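Long-range contact in putative ribose 5-phosphate isomerase (Leishmania infantum, PDB 6FXW), which probably interconverts ribose 5-phosphate and ribulose 5-phosphate in the pentose phosphate pathway, as a type B isomerase of the LacAB/RpiB family: residues A[106-114]-A[126-135]. Residues are numbered along the deposited sequence; the frame is centred on the assembly and turned at random.
Sequences NNAHILCIG and IIETFLTTEP. With SO4 (sulfate ion), chain C.
L111 lays its CB squarely over one face of the F130 ring, 3.5 Å from the centroid and 3° off the ring normal, a CH-pi contact at the heart of the packing between strand 110-114 and the end of helix 120-131. F130 holds its CG anti to the backbone N (chi1 -171°), which swings the ring out against the strand; there its CZ comes within 3.4 Å of L111 N and also meets the carbonyl carbon of I110. A flat ring suits this spot because one face can receive L111 CB while its CZ corner reaches the backbone, with A108 CB beside CE1 and CZ. Beyond CB, the forked end of L111 crosses the isoleucines of the helix at about a right angle: CD1 packs on I126 CG2 at 3.5 Å, while CD2 reaches I127 CG1 at 3.9 Å. I113, two residues further along the strand, adds its CG2 against the CG2 of I126. Branched aliphatic chains fill this buried layer without polar groups to satisfy, and no hydrogen bond joins the two segments.

The loop end is looser and more polar. N107 leaves the preceding helix with positive phi, which asparagine tolerates better than most residues other than glycine, and brings its amide against P135, OD1 lying 3.5 Å from CG of the proline; that oxygen is hydrogen-bonded to R103. H109 points away from the helix, and its NE2 donates a nearly straight 2.8 Å bond, in the ring plane, to O2 of a sulfate also held by R89, while ND1 pairs with the backbone N of R89. The sulfate probably came from the crystallisation liquor.

Strand and helix run antiparallel at 164°, their axes 9.9 Å apart, as expected where a helix returns across a parallel sheet in the Rossmann-like alpha/beta fold of RpiB isomerases.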
ATOM      1  N   ASN A 106      11.778  13.738  -7.916  1.00 10.86           N
ATOM      2  CA  ASN A 106      11.928  13.326  -9.301  1.00 11.73           C
ATOM      3  C   ASN A 106      11.332  14.312 -10.336  1.00 11.54           C
ATOM      4  O   ASN A 106      11.553  14.123 -11.523  1.00 11.96           O
ATOM      5  CB  ASN A 106      11.320  11.960  -9.538  1.00 11.13           C
ATOM      6  CG  ASN A 106      11.723  10.938  -8.493  1.00 12.69           C
ATOM      7  OD1 ASN A 106      10.902  10.648  -7.617  1.00 13.34           O
ATOM      8  ND2 ASN A 106      12.981  10.475  -8.493  1.00 12.80           N
ATOM      9  N   ASN A 107      10.706  15.382  -9.851  1.00 11.26           N
ATOM     10  CA  ASN A 107      10.110  16.413 -10.655  1.00 11.72           C
ATOM     11  C   ASN A 107       9.371  15.784 -11.829  1.00 12.13           C
ATOM     12  O   ASN A 107       9.511  16.161 -13.011  1.00 12.08           O
ATOM     13  CB  ASN A 107      11.192  17.383 -11.145  1.00 12.69           C
ATOM     14  CG  ASN A 107      10.605  18.663 -11.717  1.00 14.11           C
ATOM     15  OD1 ASN A 107       9.411  18.896 -11.660  1.00 14.39           O
ATOM     16  ND2 ASN A 107      11.485  19.470 -12.335  1.00 16.46           N
ATOM     17  N   ALA A 108       8.485  14.808 -11.582  1.00 11.11           N
ATOM     18  CA  ALA A 108       7.842  14.041 -12.639  1.00 10.04           C
ATOM     19  C   ALA A 108       6.788  14.851 -13.384  1.00 10.45           C
ATOM     20  O   ALA A 108       6.058  15.673 -12.771  1.00 10.64           O
ATOM     21  CB  ALA A 108       7.120  12.807 -12.087  1.00 10.45           C
ATOM     22  N   HIS A 109       6.749  14.685 -14.671  1.00  9.96           N
ATOM     23  CA  HIS A 109       5.689  15.261 -15.508  1.00 11.05           C
ATOM     24  C   HIS A 109       4.399  14.553 -15.466  1.00 10.36           C
ATOM     25  O   HIS A 109       3.341  15.171 -15.668  1.00 11.13           O
ATOM     26  CB  HIS A 109       6.100  15.279 -16.999  1.00 11.26           C
ATOM     27  CG  HIS A 109       7.412  15.921 -17.276  1.00 11.64           C
ATOM     28  ND1 HIS A 109       8.597  15.186 -17.238  1.00 11.95           N
ATOM     29  CD2 HIS A 109       7.770  17.218 -17.574  1.00 12.82           C
ATOM     30  CE1 HIS A 109       9.618  16.010 -17.510  1.00 12.37           C
ATOM     31  NE2 HIS A 109       9.157  17.253 -17.710  1.00 14.82           N
ATOM     32  N   ILE A 110       4.451  13.232 -15.248  1.00  9.70           N
ATOM     33  CA  ILE A 110       3.261  12.340 -15.390  1.00  9.96           C
ATOM     34  C   ILE A 110       3.136  11.488 -14.154  1.00  9.91           C
ATOM     35  O   ILE A 110       4.141  10.925 -13.683  1.00 11.39           O
ATOM     36  CB  ILE A 110       3.329  11.480 -16.665  1.00 10.59           C
ATOM     37  CG1 ILE A 110       3.341  12.386 -17.952  1.00 10.43           C
ATOM     38  CG2 ILE A 110       2.143  10.495 -16.704  1.00 11.57           C
ATOM     39  CD1 ILE A 110       3.380  11.638 -19.222  1.00 10.36           C
ATOM     40  N   LEU A 111       1.937  11.445 -13.641  1.00 10.13           N
ATOM     41  CA  LEU A 111       1.527  10.583 -12.552  1.00  8.50           C
ATOM     42  C   LEU A 111       0.948   9.331 -13.209  1.00 10.31           C
ATOM     43  O   LEU A 111      -0.025   9.436 -13.992  1.00 11.14           O
ATOM     44  CB  LEU A 111       0.493  11.272 -11.749  1.00  9.13           C
ATOM     45  CG  LEU A 111      -0.360  10.442 -10.781  1.00  8.71           C
ATOM     46  CD1 LEU A 111       0.544   9.799  -9.683  1.00 10.13           C
ATOM     47  CD2 LEU A 111      -1.469  11.310 -10.225  1.00 10.64           C
ATOM     48  N   CYS A 112       1.400   8.126 -12.807  1.00  9.30           N
ATOM     49  CA  CYS A 112       0.850   6.865 -13.275  1.00  9.67           C
ATOM     50  C   CYS A 112       0.204   6.137 -12.093  1.00 10.06           C
ATOM     51  O   CYS A 112       0.813   6.028 -11.056  1.00 11.58           O
ATOM     52  CB  CYS A 112       1.929   6.021 -13.870  1.00 10.73           C
ATOM     53  SG  CYS A 112       2.698   6.760 -15.328  1.00 12.60           S
ATOM     54  N   ILE A 113      -1.039   5.777 -12.254  1.00  9.25           N
ATOM     55  CA  ILE A 113      -1.814   5.111 -11.197  1.00 10.38           C
ATOM     56  C   ILE A 113      -2.529   3.854 -11.739  1.00 10.86           C
ATOM     57  O   ILE A 113      -2.872   3.742 -12.975  1.00 10.69           O
ATOM     58  CB  ILE A 113      -2.817   6.025 -10.541  1.00 11.21           C
ATOM     59  CG1 ILE A 113      -3.708   6.646 -11.585  1.00 13.29           C
ATOM     60  CG2 ILE A 113      -2.061   7.088  -9.768  1.00 14.32           C
ATOM     61  CD1 ILE A 113      -4.842   7.528 -10.928  1.00 14.95           C
ATOM     62  N   GLY A 114      -2.902   2.926 -10.836  1.00  9.66           N
ATOM     63  CA  GLY A 114      -3.655   1.750 -11.157  1.00  9.69           C
ATOM     64  C   GLY A 114      -5.007   1.757 -10.554  1.00 10.44           C
ATOM     65  O   GLY A 114      -5.128   1.956  -9.326  1.00 12.02           O
ATOM     66  N   ILE A 126      -3.692  10.915  -4.023  1.00  9.55           N
ATOM     67  CA  ILE A 126      -2.523  10.884  -4.891  1.00  9.43           C
ATOM     68  C   ILE A 126      -2.577  12.077  -5.868  1.00  8.75           C
ATOM     69  O   ILE A 126      -1.566  12.785  -6.079  1.00  9.98           O
ATOM     70  CB  ILE A 126      -2.413   9.561  -5.652  1.00 10.23           C
ATOM     71  CG1 ILE A 126      -2.158   8.347  -4.738  1.00  9.82           C
ATOM     72  CG2 ILE A 126      -1.371   9.620  -6.753  1.00 10.23           C
ATOM     73  CD1 ILE A 126      -2.326   6.984  -5.386  1.00 11.12           C
ATOM     74  N   ILE A 127      -3.734  12.226  -6.524  1.00  9.55           N
ATOM     75  CA  ILE A 127      -3.901  13.276  -7.516  1.00 10.98           C
ATOM     76  C   ILE A 127      -3.714  14.628  -6.898  1.00 10.60           C
ATOM     77  O   ILE A 127      -2.939  15.451  -7.439  1.00 10.69           O
ATOM     78  CB  ILE A 127      -5.238  13.086  -8.232  1.00 10.93           C
ATOM     79  CG1 ILE A 127      -5.223  11.887  -9.158  1.00 11.32           C
ATOM     80  CG2 ILE A 127      -5.583  14.316  -9.068  1.00 12.65           C
ATOM     81  CD1 ILE A 127      -6.567  11.528  -9.851  1.00 12.14           C
ATOM     82  N   GLU A 128      -4.424  14.891  -5.784  1.00 10.93           N
ATOM     83  CA  GLU A 128      -4.317  16.200  -5.169  1.00 13.53           C
ATOM     84  C   GLU A 128      -2.891  16.515  -4.735  1.00 12.31           C
ATOM     85  O   GLU A 128      -2.405  17.594  -4.979  1.00 13.34           O
ATOM     86  CB  GLU A 128      -5.224  16.266  -3.981  1.00 14.66           C
ATOM     87  CG  GLU A 128      -6.671  16.337  -4.354  1.00 19.09           C
ATOM     88  CD  GLU A 128      -7.698  16.423  -3.248  1.00 26.10           C
ATOM     89  OE1 GLU A 128      -7.301  16.231  -2.081  1.00 35.11           O
ATOM     90  OE2 GLU A 128      -8.917  16.574  -3.601  1.00 25.91           O
ATOM     91  N   THR A 129      -2.138  15.541  -4.199  1.00 10.80           N
ATOM     92  CA  THR A 129      -0.773  15.727  -3.779  1.00 11.20           C
ATOM     93  C   THR A 129       0.128  15.970  -4.979  1.00 10.74           C
ATOM     94  O   THR A 129       0.947  16.847  -4.982  1.00 11.52           O
ATOM     95  CB  THR A 129      -0.354  14.523  -3.003  1.00 11.74           C
ATOM     96  OG1 THR A 129      -1.272  14.381  -1.880  1.00 12.59           O
ATOM     97  CG2 THR A 129       1.119  14.672  -2.530  1.00 12.61           C
ATOM     98  N   PHE A 130      -0.002  15.138  -6.007  1.00 10.55           N
ATOM     99  CA  PHE A 130       0.858  15.297  -7.207  1.00 10.46           C
ATOM    100  C   PHE A 130       0.737  16.639  -7.854  1.00 11.12           C
ATOM    101  O   PHE A 130       1.719  17.264  -8.277  1.00 11.95           O
ATOM    102  CB  PHE A 130       0.511  14.186  -8.206  1.00 10.62           C
ATOM    103  CG  PHE A 130       1.435  14.093  -9.382  1.00 10.98           C
ATOM    104  CD1 PHE A 130       2.598  13.354  -9.328  1.00 11.56           C
ATOM    105  CD2 PHE A 130       1.140  14.744 -10.556  1.00 11.67           C
ATOM    106  CE1 PHE A 130       3.422  13.183 -10.386  1.00 11.72           C
ATOM    107  CE2 PHE A 130       1.998  14.618 -11.632  1.00 11.65           C
ATOM    108  CZ  PHE A 130       3.162  13.883 -11.550  1.00 11.71           C
ATOM    109  N   LEU A 131      -0.531  17.078  -7.946  1.00 10.39           N
ATOM    110  CA  LEU A 131      -0.760  18.396  -8.581  1.00 11.97           C
ATOM    111  C   LEU A 131      -0.377  19.616  -7.768  1.00 13.02           C
ATOM    112  O   LEU A 131      -0.278  20.730  -8.354  1.00 15.39           O
ATOM    113  CB  LEU A 131      -2.227  18.541  -8.961  1.00 12.48           C
ATOM    114  CG  LEU A 131      -2.758  17.577 -10.032  1.00 14.20           C
ATOM    115  CD1 LEU A 131      -4.300  17.703 -10.293  1.00 15.00           C
ATOM    116  CD2 LEU A 131      -1.938  17.646 -11.336  1.00 14.75           C
ATOM    117  N   THR A 132      -0.200  19.468  -6.479  1.00 11.84           N
ATOM    118  CA  THR A 132       0.139  20.604  -5.632  1.00 14.60           C
ATOM    119  C   THR A 132       1.503  20.583  -5.024  1.00 16.37           C
ATOM    120  O   THR A 132       1.759  21.337  -4.083  1.00 20.02           O
ATOM    121  CB  THR A 132      -0.896  20.746  -4.533  1.00 14.65           C
ATOM    122  OG1 THR A 132      -0.987  19.559  -3.709  1.00 15.55           O
ATOM    123  CG2 THR A 132      -2.334  20.896  -5.077  1.00 14.33           C
ATOM    124  N   THR A 133       2.376  19.691  -5.429  1.00 13.81           N
ATOM    125  CA  THR A 133       3.698  19.572  -4.861  1.00 13.28           C
ATOM    126  C   THR A 133       4.711  20.050  -5.908  1.00 14.07           C
ATOM    127  O   THR A 133       4.707  19.682  -7.050  1.00 14.51           O
ATOM    128  CB  THR A 133       4.016  18.128  -4.369  1.00 12.50           C
ATOM    129  OG1 THR A 133       3.029  17.702  -3.453  1.00 13.66           O
ATOM    130  CG2 THR A 133       5.382  18.056  -3.715  1.00 14.47           C
ATOM    131  N   GLU A 134       5.619  20.921  -5.453  1.00 17.53           N
ATOM    132  CA  GLU A 134       6.705  21.427  -6.300  1.00 19.79           C
ATOM    133  C   GLU A 134       8.012  20.739  -6.070  1.00 16.65           C
ATOM    134  O   GLU A 134       8.230  20.182  -4.959  1.00 16.56           O
ATOM    135  CB  GLU A 134       6.856  22.933  -6.072  1.00 23.27           C
ATOM    136  CG  GLU A 134       5.730  23.713  -6.788  1.00 31.99           C
ATOM    137  CD  GLU A 134       5.734  23.543  -8.316  1.00 42.25           C
ATOM    138  OE1 GLU A 134       5.027  22.627  -8.917  1.00 38.18           O
ATOM    139  OE2 GLU A 134       6.470  24.341  -8.951  1.00 55.14           O
ATOM    140  N   PRO A 135       8.909  20.756  -7.068  1.00 16.04           N
ATOM    141  CA  PRO A 135      10.218  20.164  -6.907  1.00 17.74           C
ATOM    142  C   PRO A 135      11.067  20.924  -5.892  1.00 24.69           C
ATOM    143  O   PRO A 135      10.958  22.155  -5.796  1.00 21.34           O
ATOM    144  CB  PRO A 135      10.800  20.191  -8.294  1.00 20.16           C
ATOM    145  CG  PRO A 135      10.018  21.220  -9.046  1.00 20.97           C
ATOM    146  CD  PRO A 135       8.725  21.368  -8.399  1.00 20.91           C
TER
HETATM  147  S   SO4 C 202      12.119  19.290 -17.552  1.00 30.84           S
HETATM  148  O1  SO4 C 202      11.641  19.431 -16.136  1.00 30.22           O
HETATM  149  O2  SO4 C 202      10.894  19.298 -18.468  1.00 28.29           O
HETATM  150  O3  SO4 C 202      12.989  20.489 -17.838  1.00 34.35           O
HETATM  151  O4  SO4 C 202      12.999  18.117 -17.822  1.00 30.27           O